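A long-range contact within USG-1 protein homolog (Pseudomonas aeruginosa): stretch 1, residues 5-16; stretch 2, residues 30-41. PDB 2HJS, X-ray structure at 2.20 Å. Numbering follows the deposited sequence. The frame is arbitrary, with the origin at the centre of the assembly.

Stretch 1 (5-16) QPLNVAVVGATG
Stretch 2 (30-41) DFPLHRLHLLAS

The two stretches lie side by side as neighbouring parallel strands, residues 9-12 pairing one to one with residues 36-39; the strand axes approach to 4.7 Å, their directions differ by 16°, and 783 Å² of surface is buried. The register is regular: Val-9 pairs with Leu-36, Ala-10 with His-37, Val-11 with Leu-38 and Val-12 with Leu-39, at CA-CA separations of 5.0, 4.5, 5.0 and 4.7 Å.

Gln-5 stays clear of the contact. At Pro-6 (phi/psi -66/139) the chain is already extended, and CB packs 3.8 Å from CB of the exposed His-34, whose chi1 is t. Leu-7 (-101/112; chi1 t, chi2 p) sends CD2 to within 3.9 Å of CE2 of Phe-31. Its backbone is held at both polar atoms: O accepts a hydrogen bond from N of His-34 at 2.7 Å and also lies 3.2 Å from CA of Leu-33, while N donates to a water (3.0 Å) that in turn donates to O of Pro-32 (2.9 Å).

Asn-8 (-103/138) makes a side-chain bond to the partner backbone. With chi1 m and chi2 -33°, its end swings nearer to stretch 2, and OD1 accepts from N of Arg-35 at 2.8 Å; the same OD1 sits at the edge of the His-34 ring. The Arg-35 side chain leads away, with chi1 m followed by t and t.

Along the parallel ladder, odd-numbered residues of stretch 1 bond to odd-numbered residues of stretch 2. Val-9 (-125/138) donates from N to O of Arg-35 (2.9 Å) and accepts at O from N of His-37 (2.8 Å), so it straddles its partner Leu-36. Its t rotamer places CG2 3.7 Å from CB of Leu-33 and 4.0 Å from CE2 of Phe-31, with CG1 3.9 Å from CD1 of Leu-36 (chi1 t, chi2 p).

Ala-10 (-111/142) turns CB to the other face, shared with His-37, Val-12 and Leu-39. It makes no conventional hydrogen bond across the contact, but its CA lies 3.1 Å from O of His-37 in a CA-H...O contact, and CB is 4.1 Å from CD1 of Leu-39. Val-11 (-118/109; t) repeats the straddle: N to O of His-37 and O to N of Leu-39, both 2.8 Å. On the face of Val-9, its CG2 reaches CD1 of Leu-36 at 3.9 Å. Val-12 (-89/126; t) sets CG2 4.0 Å from CD1 of Leu-39 (chi1 m, chi2 t).

The ladder ends at O of Leu-39, which accepts from both N of Gly-13 (2.7 Å) and N of Ala-14 (3.1 Å). Gly-13 has a positive phi (87/34), favourable to glycine, and opens a type I turn to Gly-16, closed by N of Gly-16 to O of Gly-13 at 3.1 Å. Within it, Ala-14 (-66/-24) points CB toward stretch 2, 3.8 Å from CB of Leu-38, and Thr-15 (-91/-7; chi1 p) brings OG1 3.9 Å from CB of Ala-40. Gly-16 is the N-cap residue of the following helix.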

ATOM      1  N   GLN A   5     -17.328  28.754  34.766  1.00 72.77           N
ATOM      2  CA  GLN A   5     -16.924  30.015  34.071  1.00 72.49           C
ATOM      3  C   GLN A   5     -15.561  29.915  33.346  1.00 71.11           C
ATOM      4  O   GLN A   5     -15.548  29.627  32.143  1.00 71.66           O
ATOM      5  CB  GLN A   5     -17.019  31.226  35.009  1.00 72.93           C
ATOM      6  CG  GLN A   5     -18.186  32.174  34.706  1.00 75.69           C
ATOM      7  CD  GLN A   5     -17.952  33.015  33.444  1.00 77.66           C
ATOM      8  OE1 GLN A   5     -17.737  32.478  32.343  1.00 78.14           O
ATOM      9  NE2 GLN A   5     -18.000  34.341  33.603  1.00 77.54           N
ATOM     10  N   PRO A   6     -14.421  30.141  34.050  1.00 69.63           N
ATOM     11  CA  PRO A   6     -13.131  29.928  33.355  1.00 68.05           C
ATOM     12  C   PRO A   6     -12.871  28.457  32.980  1.00 66.33           C
ATOM     13  O   PRO A   6     -13.143  27.561  33.781  1.00 66.35           O
ATOM     14  CB  PRO A   6     -12.092  30.394  34.382  1.00 68.33           C
ATOM     15  CG  PRO A   6     -12.793  30.277  35.723  1.00 69.53           C
ATOM     16  CD  PRO A   6     -14.228  30.600  35.445  1.00 69.70           C
ATOM     17  N   LEU A   7     -12.338  28.218  31.783  1.00 63.58           N
ATOM     18  CA  LEU A   7     -12.095  26.840  31.343  1.00 61.42           C
ATOM     19  C   LEU A   7     -10.634  26.404  31.476  1.00 59.70           C
ATOM     20  O   LEU A   7      -9.781  26.898  30.762  1.00 59.14           O
ATOM     21  CB  LEU A   7     -12.586  26.622  29.911  1.00 61.30           C
ATOM     22  CG  LEU A   7     -12.223  25.272  29.284  1.00 61.44           C
ATOM     23  CD1 LEU A   7     -12.853  24.089  30.011  1.00 60.90           C
ATOM     24  CD2 LEU A   7     -12.649  25.300  27.868  1.00 61.45           C
ATOM     25  N   ASN A   8     -10.366  25.459  32.385  1.00 58.20           N
ATOM     26  CA  ASN A   8      -9.023  24.974  32.587  1.00 55.93           C
ATOM     27  C   ASN A   8      -8.847  23.660  31.950  1.00 56.84           C
ATOM     28  O   ASN A   8      -9.734  22.786  31.998  1.00 56.36           O
ATOM     29  CB  ASN A   8      -8.691  24.866  34.063  1.00 57.42           C
ATOM     30  CG  ASN A   8      -8.660  26.214  34.742  1.00 54.64           C
ATOM     31  OD1 ASN A   8      -8.301  27.215  34.146  1.00 56.59           O
ATOM     32  ND2 ASN A   8      -9.048  26.239  35.985  1.00 58.22           N
ATOM     33  N   VAL A   9      -7.686  23.524  31.318  1.00 55.07           N
ATOM     34  CA  VAL A   9      -7.459  22.437  30.444  1.00 53.71           C
ATOM     35  C   VAL A   9      -6.204  21.743  30.937  1.00 52.19           C
ATOM     36  O   VAL A   9      -5.243  22.400  31.365  1.00 52.28           O
ATOM     37  CB  VAL A   9      -7.322  22.959  28.998  1.00 53.92           C
ATOM     38  CG1 VAL A   9      -6.908  21.865  28.067  1.00 51.04           C
ATOM     39  CG2 VAL A   9      -8.642  23.596  28.546  1.00 54.37           C
ATOM     40  N   ALA A  10      -6.248  20.420  30.930  1.00 50.08           N
ATOM     41  CA  ALA A  10      -5.067  19.586  31.091  1.00 49.41           C
ATOM     42  C   ALA A  10      -4.784  18.893  29.760  1.00 48.49           C
ATOM     43  O   ALA A  10      -5.716  18.502  29.073  1.00 49.24           O
ATOM     44  CB  ALA A  10      -5.304  18.543  32.163  1.00 48.51           C
ATOM     45  N   VAL A  11      -3.509  18.750  29.402  1.00 48.35           N
ATOM     46  CA  VAL A  11      -3.109  17.857  28.304  1.00 47.93           C
ATOM     47  C   VAL A  11      -2.196  16.775  28.869  1.00 48.19           C
ATOM     48  O   VAL A  11      -1.054  17.042  29.251  1.00 48.20           O
ATOM     49  CB  VAL A  11      -2.426  18.591  27.117  1.00 48.05           C
ATOM     50  CG1 VAL A  11      -1.962  17.593  26.026  1.00 46.31           C
ATOM     51  CG2 VAL A  11      -3.368  19.652  26.523  1.00 46.81           C
ATOM     52  N   VAL A  12      -2.736  15.561  28.912  1.00 47.88           N
ATOM     53  CA  VAL A  12      -2.048  14.369  29.397  1.00 47.66           C
ATOM     54  C   VAL A  12      -1.317  13.747  28.228  1.00 47.99           C
ATOM     55  O   VAL A  12      -1.903  13.534  27.165  1.00 48.71           O
ATOM     56  CB  VAL A  12      -3.066  13.410  30.052  1.00 47.34           C
ATOM     57  CG1 VAL A  12      -2.394  12.143  30.527  1.00 48.01           C
ATOM     58  CG2 VAL A  12      -3.733  14.118  31.260  1.00 45.75           C
ATOM     59  N   GLY A  13      -0.017  13.528  28.400  1.00 48.09           N
ATOM     60  CA  GLY A  13       0.854  13.014  27.336  1.00 47.36           C
ATOM     61  C   GLY A  13       1.403  14.130  26.465  1.00 47.46           C
ATOM     62  O   GLY A  13       1.640  13.958  25.274  1.00 46.94           O
ATOM     63  N   ALA A  14       1.647  15.272  27.091  1.00 47.43           N
ATOM     64  CA  ALA A  14       1.953  16.508  26.397  1.00 47.39           C
ATOM     65  C   ALA A  14       3.272  16.435  25.648  1.00 47.49           C
ATOM     66  O   ALA A  14       3.468  17.168  24.693  1.00 47.71           O
ATOM     67  CB  ALA A  14       1.962  17.685  27.386  1.00 46.56           C
ATOM     68  N   THR A  15       4.173  15.558  26.082  1.00 47.69           N
ATOM     69  CA  THR A  15       5.519  15.471  25.497  1.00 47.62           C
ATOM     70  C   THR A  15       5.564  14.454  24.344  1.00 47.22           C
ATOM     71  O   THR A  15       6.558  14.337  23.647  1.00 47.43           O
ATOM     72  CB  THR A  15       6.563  15.080  26.556  1.00 47.86           C
ATOM     73  OG1 THR A  15       6.196  13.821  27.123  1.00 48.73           O
ATOM     74  CG2 THR A  15       6.617  16.111  27.678  1.00 47.50           C
ATOM     75  N   GLY A  16       4.485  13.718  24.140  1.00 46.84           N
ATOM     76  CA  GLY A  16       4.424  12.816  22.990  1.00 47.23           C
ATOM     77  C   GLY A  16       4.185  13.594  21.717  1.00 47.28           C
ATOM     78  O   GLY A  16       3.853  14.789  21.743  1.00 47.08           O
ATOM     79  N   ASP A  30      -6.356  29.657  19.196  1.00 48.66           N
ATOM     80  CA  ASP A  30      -6.839  30.457  20.298  1.00 49.29           C
ATOM     81  C   ASP A  30      -7.916  29.806  21.122  1.00 48.74           C
ATOM     82  O   ASP A  30      -8.939  30.432  21.412  1.00 48.77           O
ATOM     83  CB  ASP A  30      -7.363  31.801  19.814  1.00 49.60           C
ATOM     84  CG  ASP A  30      -6.293  32.801  19.714  1.00 51.54           C
ATOM     85  OD1 ASP A  30      -5.946  33.374  20.766  1.00 53.40           O
ATOM     86  OD2 ASP A  30      -5.779  32.995  18.583  1.00 54.42           O
ATOM     87  N   PHE A  31      -7.677  28.570  21.519  1.00 48.60           N
ATOM     88  CA  PHE A  31      -8.587  27.873  22.393  1.00 49.06           C
ATOM     89  C   PHE A  31      -8.794  28.703  23.639  1.00 49.40           C
ATOM     90  O   PHE A  31      -7.821  29.200  24.234  1.00 50.18           O
ATOM     91  CB  PHE A  31      -8.023  26.509  22.741  1.00 48.85           C
ATOM     92  CG  PHE A  31      -9.061  25.512  23.188  1.00 49.09           C
ATOM     93  CD1 PHE A  31      -9.701  24.694  22.260  1.00 48.05           C
ATOM     94  CD2 PHE A  31      -9.371  25.362  24.543  1.00 47.55           C
ATOM     95  CE1 PHE A  31     -10.653  23.751  22.680  1.00 46.92           C
ATOM     96  CE2 PHE A  31     -10.290  24.418  24.956  1.00 47.19           C
ATOM     97  CZ  PHE A  31     -10.937  23.613  24.023  1.00 47.62           C
ATOM     98  N   PRO A  32     -10.061  28.910  24.024  1.00 50.10           N
ATOM     99  CA  PRO A  32     -10.354  29.876  25.104  1.00 50.12           C
ATOM    100  C   PRO A  32     -10.143  29.358  26.536  1.00 50.26           C
ATOM    101  O   PRO A  32     -11.024  29.492  27.402  1.00 50.97           O
ATOM    102  CB  PRO A  32     -11.810  30.273  24.838  1.00 50.25           C
ATOM    103  CG  PRO A  32     -12.391  29.102  24.091  1.00 50.03           C
ATOM    104  CD  PRO A  32     -11.280  28.320  23.446  1.00 49.57           C
ATOM    105  N   LEU A  33      -8.959  28.829  26.806  1.00 49.65           N
ATOM    106  CA  LEU A  33      -8.669  28.304  28.135  1.00 48.74           C
ATOM    107  C   LEU A  33      -8.145  29.394  29.072  1.00 48.50           C
ATOM    108  O   LEU A  33      -7.630  30.412  28.623  1.00 48.64           O
ATOM    109  CB  LEU A  33      -7.670  27.145  28.037  1.00 48.35           C
ATOM    110  CG  LEU A  33      -6.337  27.416  27.331  1.00 46.65           C
ATOM    111  CD1 LEU A  33      -5.334  27.966  28.301  1.00 44.80           C
ATOM    112  CD2 LEU A  33      -5.816  26.129  26.751  1.00 43.65           C
ATOM    113  N   HIS A  34      -8.279  29.159  30.372  1.00 48.06           N
ATOM    114  CA  HIS A  34      -7.781  30.055  31.386  1.00 48.40           C
ATOM    115  C   HIS A  34      -6.404  29.553  31.787  1.00 49.14           C
ATOM    116  O   HIS A  34      -5.412  30.182  31.446  1.00 50.14           O
ATOM    117  CB  HIS A  34      -8.745  30.082  32.570  1.00 47.67           C
ATOM    118  CG  HIS A  34      -8.362  31.048  33.635  1.00 46.14           C
ATOM    119  ND1 HIS A  34      -8.309  30.700  34.970  1.00 46.10           N
ATOM    120  CD2 HIS A  34      -8.031  32.363  33.575  1.00 43.09           C
ATOM    121  CE1 HIS A  34      -7.946  31.750  35.682  1.00 40.22           C
ATOM    122  NE2 HIS A  34      -7.764  32.765  34.859  1.00 43.02           N
ATOM    123  N   ARG A  35      -6.338  28.405  32.461  1.00 48.95           N
ATOM    124  CA  ARG A  35      -5.057  27.790  32.775  1.00 48.76           C
ATOM    125  C   ARG A  35      -4.879  26.496  32.005  1.00 49.29           C
ATOM    126  O   ARG A  35      -5.849  25.761  31.780  1.00 48.36           O
ATOM    127  CB  ARG A  35      -4.926  27.550  34.277  1.00 49.61           C
ATOM    128  CG  ARG A  35      -4.941  28.831  35.095  1.00 49.52           C
ATOM    129  CD  ARG A  35      -4.841  28.526  36.586  1.00 54.13           C
ATOM    130  NE  ARG A  35      -5.178  29.686  37.424  1.00 54.20           N
ATOM    131  CZ  ARG A  35      -4.299  30.560  37.904  1.00 55.19           C
ATOM    132  NH1 ARG A  35      -3.014  30.425  37.634  1.00 55.89           N
ATOM    133  NH2 ARG A  35      -4.709  31.575  38.654  1.00 53.46           N
ATOM    134  N   LEU A  36      -3.641  26.270  31.552  1.00 48.83           N
ATOM    135  CA  LEU A  36      -3.244  25.062  30.861  1.00 48.49           C
ATOM    136  C   LEU A  36      -2.248  24.271  31.711  1.00 48.42           C
ATOM    137  O   LEU A  36      -1.245  24.820  32.169  1.00 48.45           O
ATOM    138  CB  LEU A  36      -2.639  25.385  29.490  1.00 48.26           C
ATOM    139  CG  LEU A  36      -2.128  24.212  28.646  1.00 48.27           C
ATOM    140  CD1 LEU A  36      -3.196  23.139  28.369  1.00 47.40           C
ATOM    141  CD2 LEU A  36      -1.467  24.661  27.335  1.00 48.17           C
ATOM    142  N   HIS A  37      -2.521  22.980  31.889  1.00 47.57           N
ATOM    143  CA  HIS A  37      -1.647  22.098  32.638  1.00 47.75           C
ATOM    144  C   HIS A  37      -1.168  20.972  31.738  1.00 48.21           C
ATOM    145  O   HIS A  37      -1.980  20.197  31.213  1.00 48.59           O
ATOM    146  CB  HIS A  37      -2.394  21.523  33.851  1.00 47.55           C
ATOM    147  CG  HIS A  37      -2.909  22.565  34.783  1.00 48.26           C
ATOM    148  ND1 HIS A  37      -2.095  23.212  35.688  1.00 52.07           N
ATOM    149  CD2 HIS A  37      -4.146  23.092  34.945  1.00 47.84           C
ATOM    150  CE1 HIS A  37      -2.808  24.090  36.374  1.00 50.72           C
ATOM    151  NE2 HIS A  37      -4.057  24.032  35.948  1.00 51.62           N
ATOM    152  N   LEU A  38       0.145  20.893  31.555  1.00 48.58           N
ATOM    153  CA  LEU A  38       0.779  19.859  30.753  1.00 48.99           C
ATOM    154  C   LEU A  38       1.247  18.695  31.627  1.00 49.46           C
ATOM    155  O   LEU A  38       1.956  18.889  32.593  1.00 49.70           O
ATOM    156  CB  LEU A  38       1.961  20.449  29.982  1.00 48.71           C
ATOM    157  CG  LEU A  38       1.709  21.678  29.100  1.00 49.19           C
ATOM    158  CD1 LEU A  38       2.939  22.029  28.252  1.00 48.41           C
ATOM    159  CD2 LEU A  38       0.505  21.474  28.210  1.00 43.15           C
ATOM    160  N   LEU A  39       0.853  17.477  31.279  1.00 50.55           N
ATOM    161  CA  LEU A  39       1.183  16.333  32.111  1.00 51.14           C
ATOM    162  C   LEU A  39       1.750  15.202  31.312  1.00 51.83           C
ATOM    163  O   LEU A  39       1.429  15.044  30.143  1.00 51.55           O
ATOM    164  CB  LEU A  39      -0.049  15.865  32.889  1.00 50.83           C
ATOM    165  CG  LEU A  39      -0.726  16.954  33.719  1.00 49.85           C
ATOM    166  CD1 LEU A  39      -2.165  16.572  33.955  1.00 48.52           C
ATOM    167  CD2 LEU A  39       0.032  17.211  35.045  1.00 48.07           C
ATOM    168  N   ALA A  40       2.598  14.415  31.955  1.00 53.35           N
ATOM    169  CA  ALA A  40       3.149  13.205  31.355  1.00 55.31           C
ATOM    170  C   ALA A  40       3.477  12.208  32.461  1.00 57.08           C
ATOM    171  O   ALA A  40       3.261  12.494  33.623  1.00 56.87           O
ATOM    172  CB  ALA A  40       4.382  13.534  30.542  1.00 54.55           C
ATOM    173  N   SER A  41       3.987  11.037  32.096  1.00 60.02           N
ATOM    174  CA  SER A  41       4.456  10.062  33.078  1.00 63.13           C
ATOM    175  C   SER A  41       5.732  10.566  33.734  1.00 64.97           C
ATOM    176  O   SER A  41       6.483  11.323  33.114  1.00 65.57           O
ATOM    177  CB  SER A  41       4.688   8.708  32.416  1.00 63.21           C
ATOM    178  OG  SER A  41       3.446   8.148  32.005  1.00 64.81           O
TER
HETATM  179  O   HOH W   1     -11.669  30.529  30.023  1.00 66.46           O
HETATM  180  O   HOH W   2      -9.376  29.016  37.630  1.00 55.60           O